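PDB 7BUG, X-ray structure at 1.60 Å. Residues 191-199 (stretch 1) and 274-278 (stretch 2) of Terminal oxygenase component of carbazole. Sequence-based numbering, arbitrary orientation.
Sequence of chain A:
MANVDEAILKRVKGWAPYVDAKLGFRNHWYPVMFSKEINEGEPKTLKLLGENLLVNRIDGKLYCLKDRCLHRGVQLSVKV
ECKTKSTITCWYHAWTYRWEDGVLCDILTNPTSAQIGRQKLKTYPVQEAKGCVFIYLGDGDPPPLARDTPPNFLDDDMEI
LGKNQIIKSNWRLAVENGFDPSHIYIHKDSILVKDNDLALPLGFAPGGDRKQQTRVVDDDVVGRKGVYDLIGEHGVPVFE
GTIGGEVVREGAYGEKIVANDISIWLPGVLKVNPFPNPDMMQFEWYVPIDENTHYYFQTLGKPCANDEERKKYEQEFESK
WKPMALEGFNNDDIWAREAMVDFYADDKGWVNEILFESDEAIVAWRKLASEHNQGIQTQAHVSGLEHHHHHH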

# COMPACT_ATOMS: atom_id res chain seq x y z
N ILE A 191 20.84 25.95 -15.49
CA ILE A 191 22.18 26.56 -15.24
C ILE A 191 23.09 26.21 -16.42
O ILE A 191 23.88 27.08 -16.82
CB ILE A 191 22.75 26.08 -13.89
CG1 ILE A 191 24.09 26.75 -13.57
CG2 ILE A 191 22.89 24.55 -13.87
CD1 ILE A 191 23.96 28.19 -13.10
N LEU A 192 22.96 24.98 -16.98
CA LEU A 192 23.88 24.53 -18.07
C LEU A 192 23.68 25.45 -19.28
O LEU A 192 24.66 25.89 -19.89
CB LEU A 192 23.61 23.06 -18.45
CG LEU A 192 24.29 22.57 -19.74
CD1 LEU A 192 25.79 22.47 -19.55
CD2 LEU A 192 23.76 21.20 -20.18
N VAL A 193 22.43 25.74 -19.63
CA VAL A 193 22.06 26.53 -20.83
C VAL A 193 22.67 27.95 -20.64
O VAL A 193 23.25 28.48 -21.62
CB VAL A 193 20.53 26.54 -21.01
CG1 VAL A 193 20.07 27.53 -22.04
CG2 VAL A 193 19.98 25.15 -21.35
N LYS A 194 22.65 28.49 -19.42
CA LYS A 194 23.20 29.85 -19.15
C LYS A 194 24.73 29.80 -19.11
O LYS A 194 25.36 30.51 -19.88
CB LYS A 194 22.66 30.43 -17.83
CG LYS A 194 21.19 30.17 -17.54
CD LYS A 194 20.68 30.88 -16.29
CE LYS A 194 19.23 30.55 -15.96
NZ LYS A 194 18.30 31.14 -16.95
N ASP A 195 25.30 29.01 -18.20
CA ASP A 195 26.76 29.00 -17.92
C ASP A 195 27.56 28.33 -19.04
O ASP A 195 28.79 28.56 -19.04
CB ASP A 195 27.09 28.32 -16.61
CG ASP A 195 26.64 29.10 -15.38
OD1 ASP A 195 26.01 30.15 -15.57
OD2 ASP A 195 26.89 28.60 -14.26
N ASN A 196 26.95 27.48 -19.88
CA ASN A 196 27.68 26.87 -21.03
C ASN A 196 27.19 27.47 -22.34
O ASN A 196 27.61 27.01 -23.39
CB ASN A 196 27.64 25.34 -21.09
CG ASN A 196 28.79 24.78 -21.90
OD1 ASN A 196 29.92 25.29 -21.77
ND2 ASN A 196 28.54 23.75 -22.70
N ASP A 197 26.32 28.49 -22.29
CA ASP A 197 26.10 29.35 -23.47
C ASP A 197 25.41 28.58 -24.60
O ASP A 197 25.69 28.89 -25.78
CB ASP A 197 27.44 29.90 -23.96
CG ASP A 197 27.35 31.34 -24.38
OD1 ASP A 197 26.87 32.12 -23.55
OD2 ASP A 197 27.71 31.65 -25.54
N LEU A 198 24.51 27.64 -24.30
CA LEU A 198 23.91 26.78 -25.35
C LEU A 198 22.84 27.54 -26.13
O LEU A 198 22.03 28.24 -25.53
CB LEU A 198 23.28 25.54 -24.70
CG LEU A 198 24.21 24.70 -23.82
CD1 LEU A 198 23.48 23.47 -23.28
CD2 LEU A 198 25.43 24.26 -24.61
N ALA A 199 22.80 27.34 -27.44
CA ALA A 199 21.58 27.57 -28.24
C ALA A 199 20.57 26.51 -27.78
O ALA A 199 20.83 25.31 -27.95
CB ALA A 199 21.86 27.44 -29.71
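Stretch 2 (274-278) PFPNP

Side chains at the end of a helix, and just past it, can dock an irregular segment that is distant in sequence. Residues 191-199 and 274-278 of the carbazole terminal oxygenase illustrate the principle on a small scale, with 213 Å² buried between them. Stretch 1 is helical from Ile191 to Asp195. Asn196 is the first residue to leave helical geometry, although its N still bonds to the O of Leu192 at 2.8 Å, and Asp197 follows with positive phi (67°). Stretch 2 has neither helix nor strand; cis peptide bonds precede both Pro274 and Pro276, and Phe275 between them is nearly extended. The closest backbone register pairs Leu192 with Pro276 (CA to CA 8.0 Å) and Asn196 with Asn277 (CA to CA 7.7 Å), so through these pairs both chains advance in the same sense. Side chains of stretch 1 reach across, meeting both side chains and the Pro276 carbonyl.

The polar contacts converge on one amide. Asn196 directs its CA-to-CB bond toward stretch 2, and its ND2 donates to OD1 of Asn277 at 2.9 Å with a favourable angle of 164°. The same ND2 lies 2.9 Å from O of Pro276, but there the angle is 121° and the hydrogen bond is weak. One side chain thus engages both a backbone carbonyl and the next residue's side chain. Asn277 has a sideways CA-to-CB bond, yet the end of its side chain comes nearer to stretch 1.

Apolar packing completes the contact. Leu192 CD2 meets both CZ of Phe275 at 3.7 Å and CB of Pro276 at 3.8 Å, so a single methyl touches ring atoms of two consecutive residues. Beyond the helix, Leu198 CD1 approaches Phe275 CE1 more loosely, at 4.3 Å. Both leucines meet the aromatic ring obliquely. Distinct from this packing is a van der Waals approach of Leu198 CD2 to the carbonyl O of Pro276, at 3.7 Å.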

# COMPACT_ATOMS: atom_id res chain seq x y z
N PRO A 274 26.46 16.59 -30.41
CA PRO A 274 27.26 16.58 -29.19
C PRO A 274 26.42 17.09 -28.00
O PRO A 274 25.43 17.75 -28.18
CB PRO A 274 28.42 17.54 -29.56
CG PRO A 274 27.81 18.55 -30.47
CD PRO A 274 26.68 17.82 -31.18
N PHE A 275 26.84 16.76 -26.79
CA PHE A 275 26.18 17.22 -25.55
C PHE A 275 27.00 16.76 -24.36
O PHE A 275 27.54 15.67 -24.45
CB PHE A 275 24.78 16.63 -25.41
CG PHE A 275 23.90 17.47 -24.52
CD1 PHE A 275 23.28 18.60 -25.04
CD2 PHE A 275 23.74 17.15 -23.18
CE1 PHE A 275 22.52 19.40 -24.20
CE2 PHE A 275 22.98 17.96 -22.35
CZ PHE A 275 22.39 19.09 -22.88
N PRO A 276 27.15 17.53 -23.25
CA PRO A 276 26.60 18.89 -23.07
C PRO A 276 27.51 20.03 -23.58
O PRO A 276 27.22 21.22 -23.38
CB PRO A 276 26.51 18.93 -21.54
CG PRO A 276 27.76 18.21 -21.13
CD PRO A 276 27.75 17.00 -22.03
N ASN A 277 28.56 19.63 -24.31
CA ASN A 277 29.58 20.53 -24.93
C ASN A 277 29.89 19.99 -26.32
O ASN A 277 29.68 18.81 -26.60
CB ASN A 277 30.77 20.66 -24.00
CG ASN A 277 31.54 21.95 -24.19
OD1 ASN A 277 30.94 23.02 -24.18
ND2 ASN A 277 32.85 21.85 -24.40
N PRO A 278 30.34 20.83 -27.29
CA PRO A 278 30.53 20.36 -28.66
C PRO A 278 31.56 19.24 -28.85
O PRO A 278 31.54 18.68 -29.92
CB PRO A 278 30.90 21.65 -29.43
CG PRO A 278 30.20 22.72 -28.62
CD PRO A 278 30.47 22.31 -27.20